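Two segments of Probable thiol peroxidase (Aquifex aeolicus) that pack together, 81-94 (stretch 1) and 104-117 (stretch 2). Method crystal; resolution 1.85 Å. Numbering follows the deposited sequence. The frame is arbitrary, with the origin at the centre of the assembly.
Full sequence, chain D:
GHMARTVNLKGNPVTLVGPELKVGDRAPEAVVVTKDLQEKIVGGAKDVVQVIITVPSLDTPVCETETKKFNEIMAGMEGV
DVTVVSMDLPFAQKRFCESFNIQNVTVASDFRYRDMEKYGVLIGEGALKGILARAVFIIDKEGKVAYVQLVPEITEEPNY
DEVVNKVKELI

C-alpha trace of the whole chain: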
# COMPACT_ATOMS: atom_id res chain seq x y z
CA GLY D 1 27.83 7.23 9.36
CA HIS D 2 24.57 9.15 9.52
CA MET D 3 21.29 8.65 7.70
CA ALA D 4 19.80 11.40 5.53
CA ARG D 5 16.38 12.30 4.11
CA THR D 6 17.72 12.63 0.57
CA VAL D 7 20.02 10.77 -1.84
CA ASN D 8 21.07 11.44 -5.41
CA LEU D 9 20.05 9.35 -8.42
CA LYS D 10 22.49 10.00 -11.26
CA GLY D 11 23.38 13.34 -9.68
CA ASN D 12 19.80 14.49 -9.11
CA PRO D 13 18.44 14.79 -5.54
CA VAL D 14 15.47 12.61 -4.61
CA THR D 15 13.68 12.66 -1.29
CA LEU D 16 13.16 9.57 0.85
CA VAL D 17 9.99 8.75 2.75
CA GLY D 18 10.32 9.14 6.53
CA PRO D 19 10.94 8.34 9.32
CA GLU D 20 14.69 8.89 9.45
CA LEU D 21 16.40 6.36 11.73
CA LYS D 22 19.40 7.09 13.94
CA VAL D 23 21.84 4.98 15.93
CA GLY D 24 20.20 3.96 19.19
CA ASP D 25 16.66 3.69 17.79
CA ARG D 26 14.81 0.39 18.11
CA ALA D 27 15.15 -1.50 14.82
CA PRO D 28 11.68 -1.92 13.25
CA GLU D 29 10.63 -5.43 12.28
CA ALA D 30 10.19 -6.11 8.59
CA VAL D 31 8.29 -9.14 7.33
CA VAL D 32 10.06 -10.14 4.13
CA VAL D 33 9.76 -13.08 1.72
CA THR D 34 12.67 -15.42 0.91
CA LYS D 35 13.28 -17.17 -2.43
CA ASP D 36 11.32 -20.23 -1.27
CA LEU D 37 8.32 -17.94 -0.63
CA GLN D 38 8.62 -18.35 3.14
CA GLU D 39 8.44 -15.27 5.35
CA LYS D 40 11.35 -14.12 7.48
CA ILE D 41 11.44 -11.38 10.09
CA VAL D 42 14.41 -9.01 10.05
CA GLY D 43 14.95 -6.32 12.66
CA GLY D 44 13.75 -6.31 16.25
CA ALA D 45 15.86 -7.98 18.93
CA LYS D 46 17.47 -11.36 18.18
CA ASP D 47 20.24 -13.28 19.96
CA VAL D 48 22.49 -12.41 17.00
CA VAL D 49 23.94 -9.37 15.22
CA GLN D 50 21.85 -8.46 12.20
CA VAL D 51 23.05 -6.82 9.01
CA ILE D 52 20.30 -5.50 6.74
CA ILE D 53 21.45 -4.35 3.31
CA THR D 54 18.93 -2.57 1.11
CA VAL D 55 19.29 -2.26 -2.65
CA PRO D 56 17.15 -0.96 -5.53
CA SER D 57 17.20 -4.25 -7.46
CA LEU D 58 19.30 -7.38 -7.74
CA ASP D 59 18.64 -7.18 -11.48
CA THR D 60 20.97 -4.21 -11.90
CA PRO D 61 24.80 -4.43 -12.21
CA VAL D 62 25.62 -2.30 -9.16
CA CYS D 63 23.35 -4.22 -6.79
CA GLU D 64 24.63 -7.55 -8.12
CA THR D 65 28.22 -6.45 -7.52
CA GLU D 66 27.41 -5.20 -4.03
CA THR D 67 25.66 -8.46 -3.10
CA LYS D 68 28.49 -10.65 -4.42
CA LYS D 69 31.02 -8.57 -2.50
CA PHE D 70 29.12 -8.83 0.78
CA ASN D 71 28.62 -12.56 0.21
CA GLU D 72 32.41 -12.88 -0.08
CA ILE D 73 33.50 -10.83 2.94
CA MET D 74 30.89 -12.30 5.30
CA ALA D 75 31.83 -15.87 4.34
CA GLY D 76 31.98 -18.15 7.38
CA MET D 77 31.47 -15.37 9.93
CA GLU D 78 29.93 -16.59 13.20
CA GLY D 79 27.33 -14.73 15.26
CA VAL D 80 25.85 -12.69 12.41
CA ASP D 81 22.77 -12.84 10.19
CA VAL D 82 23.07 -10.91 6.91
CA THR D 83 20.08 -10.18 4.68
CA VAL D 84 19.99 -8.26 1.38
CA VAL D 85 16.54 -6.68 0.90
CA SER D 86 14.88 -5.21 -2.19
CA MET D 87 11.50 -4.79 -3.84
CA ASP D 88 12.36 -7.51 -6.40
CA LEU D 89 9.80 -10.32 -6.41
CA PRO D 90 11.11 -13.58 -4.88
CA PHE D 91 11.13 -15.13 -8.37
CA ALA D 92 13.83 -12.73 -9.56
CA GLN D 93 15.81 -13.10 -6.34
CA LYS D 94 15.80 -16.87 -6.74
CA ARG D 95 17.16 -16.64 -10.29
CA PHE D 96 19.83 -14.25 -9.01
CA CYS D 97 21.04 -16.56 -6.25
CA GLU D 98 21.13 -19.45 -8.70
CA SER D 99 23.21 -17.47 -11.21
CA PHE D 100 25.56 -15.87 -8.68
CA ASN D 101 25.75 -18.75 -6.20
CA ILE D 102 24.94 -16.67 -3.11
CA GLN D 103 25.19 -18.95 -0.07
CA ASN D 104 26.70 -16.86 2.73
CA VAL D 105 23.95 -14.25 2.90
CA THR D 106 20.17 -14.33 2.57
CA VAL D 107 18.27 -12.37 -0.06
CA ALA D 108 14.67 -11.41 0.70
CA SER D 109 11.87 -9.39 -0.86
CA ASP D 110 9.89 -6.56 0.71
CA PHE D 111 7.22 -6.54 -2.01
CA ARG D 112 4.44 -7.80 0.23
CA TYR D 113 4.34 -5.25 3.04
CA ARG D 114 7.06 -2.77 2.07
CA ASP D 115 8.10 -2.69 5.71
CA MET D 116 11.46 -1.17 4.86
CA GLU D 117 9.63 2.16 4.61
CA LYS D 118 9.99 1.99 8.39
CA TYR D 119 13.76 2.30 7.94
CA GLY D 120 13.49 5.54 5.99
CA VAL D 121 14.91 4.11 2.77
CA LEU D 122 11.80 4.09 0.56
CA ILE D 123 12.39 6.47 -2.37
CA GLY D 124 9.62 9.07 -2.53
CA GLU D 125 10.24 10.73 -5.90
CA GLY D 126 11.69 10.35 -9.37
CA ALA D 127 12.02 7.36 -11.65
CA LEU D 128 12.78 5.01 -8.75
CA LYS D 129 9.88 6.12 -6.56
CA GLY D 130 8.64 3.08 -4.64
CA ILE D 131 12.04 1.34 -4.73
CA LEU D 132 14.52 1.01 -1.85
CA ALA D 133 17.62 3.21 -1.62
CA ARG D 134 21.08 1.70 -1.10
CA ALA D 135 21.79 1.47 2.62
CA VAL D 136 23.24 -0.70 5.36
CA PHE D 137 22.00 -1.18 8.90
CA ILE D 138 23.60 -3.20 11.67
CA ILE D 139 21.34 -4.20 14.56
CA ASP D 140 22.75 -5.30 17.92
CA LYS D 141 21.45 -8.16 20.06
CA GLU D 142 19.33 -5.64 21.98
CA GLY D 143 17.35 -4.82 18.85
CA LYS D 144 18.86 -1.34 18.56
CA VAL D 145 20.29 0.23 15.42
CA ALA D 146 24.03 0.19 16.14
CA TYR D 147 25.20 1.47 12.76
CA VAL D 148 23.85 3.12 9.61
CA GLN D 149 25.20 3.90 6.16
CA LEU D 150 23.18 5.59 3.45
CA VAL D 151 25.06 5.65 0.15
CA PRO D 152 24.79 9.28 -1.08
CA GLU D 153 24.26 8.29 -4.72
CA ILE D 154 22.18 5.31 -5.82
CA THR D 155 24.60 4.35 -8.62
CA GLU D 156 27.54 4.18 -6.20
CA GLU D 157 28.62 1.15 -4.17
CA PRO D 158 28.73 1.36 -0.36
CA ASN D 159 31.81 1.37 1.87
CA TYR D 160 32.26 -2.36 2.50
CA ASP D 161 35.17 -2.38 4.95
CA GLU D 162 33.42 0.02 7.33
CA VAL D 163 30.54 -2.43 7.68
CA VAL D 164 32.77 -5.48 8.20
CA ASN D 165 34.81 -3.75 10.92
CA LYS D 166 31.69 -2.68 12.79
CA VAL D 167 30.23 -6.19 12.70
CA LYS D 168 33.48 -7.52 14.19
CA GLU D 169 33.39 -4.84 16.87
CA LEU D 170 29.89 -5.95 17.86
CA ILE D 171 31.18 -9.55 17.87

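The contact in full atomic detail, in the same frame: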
# COMPACT_ATOMS: atom_id res chain seq x y z
N ASP D 81 23.81 -12.44 11.13
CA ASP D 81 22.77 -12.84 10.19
C ASP D 81 22.64 -11.69 9.19
O ASP D 81 22.16 -10.61 9.53
CB ASP D 81 21.45 -13.05 10.94
CG ASP D 81 20.32 -13.47 10.03
OD1 ASP D 81 20.49 -14.45 9.28
OD2 ASP D 81 19.26 -12.81 10.06
N VAL D 82 23.09 -11.93 7.96
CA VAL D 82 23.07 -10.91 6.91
C VAL D 82 21.97 -11.13 5.87
O VAL D 82 21.87 -12.20 5.28
CB VAL D 82 24.44 -10.85 6.19
CG1 VAL D 82 24.47 -9.70 5.20
CG2 VAL D 82 25.56 -10.70 7.21
N THR D 83 21.17 -10.10 5.64
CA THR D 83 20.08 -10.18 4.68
C THR D 83 20.10 -9.00 3.71
O THR D 83 20.20 -7.85 4.13
CB THR D 83 18.71 -10.17 5.39
OG1 THR D 83 18.67 -11.20 6.40
CG2 THR D 83 17.59 -10.43 4.39
N VAL D 84 20.04 -9.30 2.42
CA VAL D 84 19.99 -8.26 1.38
C VAL D 84 18.51 -8.11 1.03
O VAL D 84 17.87 -9.09 0.63
CB VAL D 84 20.77 -8.67 0.11
CG1 VAL D 84 20.61 -7.61 -0.97
CG2 VAL D 84 22.25 -8.85 0.45
N VAL D 85 17.96 -6.91 1.17
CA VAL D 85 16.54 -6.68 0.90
C VAL D 85 16.25 -5.71 -0.24
O VAL D 85 16.88 -4.66 -0.34
CB VAL D 85 15.84 -6.15 2.17
CG1 VAL D 85 14.34 -5.97 1.91
CG2 VAL D 85 16.06 -7.12 3.32
N SER D 86 15.28 -6.06 -1.07
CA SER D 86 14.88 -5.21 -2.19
C SER D 86 13.41 -5.43 -2.51
O SER D 86 12.76 -6.29 -1.91
CB SER D 86 15.70 -5.53 -3.44
OG SER D 86 15.22 -6.71 -4.05
N MET D 87 12.89 -4.66 -3.45
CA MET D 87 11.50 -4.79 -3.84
C MET D 87 11.34 -5.81 -4.97
O MET D 87 10.25 -5.97 -5.51
CB MET D 87 10.93 -3.44 -4.28
CG MET D 87 10.83 -2.41 -3.16
SD MET D 87 9.88 -3.02 -1.75
CE MET D 87 8.20 -2.61 -2.24
N ASP D 88 12.42 -6.49 -5.34
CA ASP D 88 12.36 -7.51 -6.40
C ASP D 88 11.42 -8.60 -5.92
O ASP D 88 11.37 -8.87 -4.72
CB ASP D 88 13.73 -8.19 -6.60
CG ASP D 88 14.79 -7.24 -7.12
OD1 ASP D 88 14.59 -6.67 -8.21
OD2 ASP D 88 15.82 -7.10 -6.45
N LEU D 89 10.67 -9.22 -6.83
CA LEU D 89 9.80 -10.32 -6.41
C LEU D 89 10.73 -11.48 -6.10
O LEU D 89 11.85 -11.54 -6.61
CB LEU D 89 8.85 -10.75 -7.52
CG LEU D 89 7.66 -9.87 -7.89
CD1 LEU D 89 6.78 -10.63 -8.87
CD2 LEU D 89 6.86 -9.49 -6.64
N PRO D 90 10.29 -12.42 -5.25
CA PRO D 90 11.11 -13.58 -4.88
C PRO D 90 11.59 -14.37 -6.11
O PRO D 90 12.67 -14.94 -6.10
CB PRO D 90 10.16 -14.40 -4.01
CG PRO D 90 9.32 -13.34 -3.34
CD PRO D 90 9.02 -12.40 -4.50
N PHE D 91 10.78 -14.39 -7.17
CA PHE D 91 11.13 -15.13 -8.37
C PHE D 91 12.41 -14.62 -9.03
O PHE D 91 13.18 -15.41 -9.57
CB PHE D 91 9.97 -15.10 -9.36
CG PHE D 91 8.67 -15.50 -8.74
CD1 PHE D 91 8.46 -16.80 -8.30
CD2 PHE D 91 7.66 -14.56 -8.55
CE1 PHE D 91 7.27 -17.16 -7.68
CE2 PHE D 91 6.47 -14.91 -7.93
CZ PHE D 91 6.27 -16.22 -7.49
N ALA D 92 12.63 -13.31 -8.98
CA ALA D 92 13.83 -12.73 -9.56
C ALA D 92 15.01 -12.95 -8.62
O ALA D 92 16.13 -13.19 -9.07
CB ALA D 92 13.62 -11.24 -9.79
N GLN D 93 14.76 -12.89 -7.32
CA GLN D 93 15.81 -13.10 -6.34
C GLN D 93 16.32 -14.53 -6.40
O GLN D 93 17.50 -14.79 -6.21
CB GLN D 93 15.32 -12.78 -4.92
CG GLN D 93 14.85 -11.34 -4.72
CD GLN D 93 14.93 -10.91 -3.26
OE1 GLN D 93 14.66 -11.70 -2.36
NE2 GLN D 93 15.30 -9.65 -3.04
N LYS D 94 15.41 -15.47 -6.66
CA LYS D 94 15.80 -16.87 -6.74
C LYS D 94 16.73 -17.08 -7.93
O LYS D 94 17.77 -17.73 -7.81
CB LYS D 94 14.56 -17.76 -6.89
CG LYS D 94 14.85 -19.25 -6.75
CD LYS D 94 13.58 -20.08 -6.88
CE LYS D 94 13.85 -21.54 -6.56
NZ LYS D 94 14.33 -21.71 -5.16
N ASN D 104 26.32 -17.39 1.43
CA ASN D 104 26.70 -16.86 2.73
C ASN D 104 25.77 -15.80 3.30
O ASN D 104 25.84 -15.47 4.48
CB ASN D 104 28.13 -16.31 2.67
CG ASN D 104 29.12 -17.35 2.21
OD1 ASN D 104 29.15 -18.46 2.75
ND2 ASN D 104 29.93 -17.00 1.22
N VAL D 105 24.90 -15.25 2.45
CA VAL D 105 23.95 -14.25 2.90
C VAL D 105 22.58 -14.63 2.37
O VAL D 105 22.45 -15.44 1.45
CB VAL D 105 24.32 -12.83 2.39
CG1 VAL D 105 25.69 -12.44 2.92
CG2 VAL D 105 24.29 -12.78 0.88
N THR D 106 21.54 -14.05 2.98
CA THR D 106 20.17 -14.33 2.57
C THR D 106 19.62 -13.14 1.78
O THR D 106 19.89 -11.99 2.11
CB THR D 106 19.27 -14.54 3.82
OG1 THR D 106 19.75 -15.66 4.57
CG2 THR D 106 17.83 -14.80 3.40
N VAL D 107 18.89 -13.43 0.71
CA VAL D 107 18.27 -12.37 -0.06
C VAL D 107 16.79 -12.49 0.28
O VAL D 107 16.28 -13.60 0.47
CB VAL D 107 18.47 -12.54 -1.59
CG1 VAL D 107 19.94 -12.47 -1.93
CG2 VAL D 107 17.87 -13.86 -2.05
N ALA D 108 16.09 -11.37 0.39
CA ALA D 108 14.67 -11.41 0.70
C ALA D 108 13.97 -10.23 0.05
O ALA D 108 14.58 -9.19 -0.20
CB ALA D 108 14.47 -11.39 2.21
N SER D 109 12.68 -10.41 -0.21
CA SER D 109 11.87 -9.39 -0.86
C SER D 109 10.92 -8.68 0.08
O SER D 109 10.30 -9.30 0.95
CB SER D 109 11.05 -10.03 -1.99
OG SER D 109 10.18 -9.08 -2.58
N ASP D 110 10.77 -7.37 -0.12
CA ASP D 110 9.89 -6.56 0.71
C ASP D 110 8.64 -6.15 -0.07
O ASP D 110 7.92 -5.23 0.31
CB ASP D 110 10.65 -5.32 1.20
CG ASP D 110 9.90 -4.56 2.27
OD1 ASP D 110 9.20 -5.20 3.07
OD2 ASP D 110 10.04 -3.31 2.32
N PHE D 111 8.37 -6.86 -1.17
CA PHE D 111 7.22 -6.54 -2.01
C PHE D 111 5.87 -6.64 -1.32
O PHE D 111 4.96 -5.88 -1.63
CB PHE D 111 7.21 -7.44 -3.26
CG PHE D 111 6.39 -8.71 -3.09
CD1 PHE D 111 5.05 -8.74 -3.47
CD2 PHE D 111 6.96 -9.85 -2.53
CE1 PHE D 111 4.28 -9.90 -3.29
CE2 PHE D 111 6.20 -11.01 -2.34
CZ PHE D 111 4.86 -11.04 -2.72
N ARG D 112 5.74 -7.58 -0.39
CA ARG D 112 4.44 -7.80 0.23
C ARG D 112 3.92 -6.74 1.17
O ARG D 112 2.76 -6.35 1.08
CB ARG D 112 4.44 -9.17 0.91
CG ARG D 112 3.09 -9.59 1.47
CD ARG D 112 3.11 -11.08 1.81
NE ARG D 112 3.01 -11.89 0.60
CZ ARG D 112 3.40 -13.16 0.51
NH1 ARG D 112 3.93 -13.77 1.57
NH2 ARG D 112 3.24 -13.83 -0.63
N TYR D 113 4.77 -6.24 2.07
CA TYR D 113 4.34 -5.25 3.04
C TYR D 113 5.11 -3.94 2.97
O TYR D 113 4.72 -2.95 3.58
CB TYR D 113 4.48 -5.84 4.44
CG TYR D 113 3.64 -7.07 4.67
CD1 TYR D 113 2.24 -7.00 4.70
CD2 TYR D 113 4.23 -8.32 4.88
CE1 TYR D 113 1.46 -8.14 4.94
CE2 TYR D 113 3.47 -9.45 5.11
CZ TYR D 113 2.09 -9.36 5.15
OH TYR D 113 1.33 -10.48 5.39
N ARG D 114 6.21 -3.95 2.21
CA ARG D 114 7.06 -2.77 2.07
C ARG D 114 7.38 -2.21 3.44
O ARG D 114 7.28 -1.00 3.68
CB ARG D 114 6.37 -1.70 1.20
CG ARG D 114 7.35 -0.66 0.67
CD ARG D 114 6.71 0.25 -0.38
NE ARG D 114 5.72 1.15 0.20
CZ ARG D 114 5.02 2.05 -0.50
NH1 ARG D 114 5.21 2.15 -1.81
NH2 ARG D 114 4.15 2.84 0.11
N ASP D 115 7.76 -3.10 4.35
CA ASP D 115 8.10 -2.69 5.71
C ASP D 115 9.37 -1.86 5.80
O ASP D 115 9.56 -1.15 6.77
CB ASP D 115 8.25 -3.92 6.63
CG ASP D 115 6.91 -4.43 7.14
OD1 ASP D 115 6.04 -3.59 7.44
OD2 ASP D 115 6.74 -5.66 7.25
N MET D 116 10.23 -1.94 4.79
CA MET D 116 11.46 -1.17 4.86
C MET D 116 11.21 0.34 4.82
O MET D 116 12.13 1.13 5.01
CB MET D 116 12.45 -1.59 3.76
CG MET D 116 12.98 -3.02 3.96
SD MET D 116 13.54 -3.36 5.67
CE MET D 116 15.09 -2.43 5.74
N GLU D 117 9.96 0.74 4.58
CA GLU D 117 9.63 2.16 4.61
C GLU D 117 9.90 2.62 6.04
O GLU D 117 10.22 3.79 6.29
CB GLU D 117 8.13 2.39 4.30
CG GLU D 117 7.72 3.86 4.37
CD GLU D 117 6.22 4.08 4.25
OE1 GLU D 117 5.56 3.33 3.50
OE2 GLU D 117 5.70 5.02 4.90
O HOH W 1 24.21 -14.44 6.96

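Parallel β-strands pair through a backbone ladder, and side chains in the segments that follow can extend the contact. Two segments of a probable thiol peroxidase illustrate the principle, burying 874 Å² between them, summed over both sides.

Near the start of stretch 1 a water accepts from Val82 N (2.9 Å) and donates to Asn104 O (3.1 Å), spanning a gap that the two backbones do not close directly. From here the characteristic parallel ladder runs on: Thr106 N donates to Val82 O at 3.0 Å, and Thr106 O receives Val84 N at 2.7 Å, so that Thr106 is gripped through both its amide and its carbonyl. The Val82 side chain, in the t rotamer, meets Val105, with CG1 of each 3.8 Å apart.

Thr83 pairs with Thr106, and its CA lies 3.1 Å from Thr106 O, a CA-H...O contact of the kind that commonly supplements such ladders. Its side chain shares a face of the sheet with those of Thr106, Val85 and Ala108, and Thr83 CG2 rests 3.9 Å from Ala108 CB. Val84 points to the other face, as do Val107, Ser86 and Ser109. Val84 O accepts from Ala108 N at 2.9 Å, while the buried, branched Val84 side chain packs loosely against Val107 (Val84 CB to Val107 CG1, 4.4 Å). β-branched residues such as these favour extended backbones and fill the layers beside a sheet well.

Val85 reaches past its bridge partner Ala108: its CG1 lies 3.8 Å from both Asp110 CB and Met116 CG, bringing the 3-10 segment into the contact. At Ser86 the ladder ends with a weak bond from Ser86 N to Ala108 O (3.3 Å) and a better one from Asp110 N to Ser86 O (2.9 Å). Ser86 OG also bonds within its own stretch, donating to Asp88 OD2 at 2.5 Å and accepting from Asp88 N at 3.1 Å, which braces the turn.

Beyond the strand, side chains take over. The CA-to-CB bond of Met87 points away from stretch 2, yet its flexible chain, m at all three torsions, curls back to place SD 3.6 Å from Asp110 O and CE 3.6 Å from Arg114 CG. Asp88 contributes its backbone: Ser109 OG donates to Asp88 O at a very short 2.5 Å, and the same hydroxyl accepts from Phe111 N at 3.2 Å. A small serine at the end of its strand thus ties to the loop of stretch 1 through Asp88 O, and also accepts from the backbone of the loop that follows it.

Leu89, at the N-cap position, lays CD2 over one face of the Phe111 ring, 4.0 Å from its centroid in a CH-pi contact. Pro90 adds CD, 3.8 Å from Phe111 CE2, as the helix begins. One turn on, buried Gln93 points toward stretch 2, and its NE2 donates weakly to Ala108 O (3.0 Å) and to Ser86 OG (3.1 Å), linking the helix to both strands.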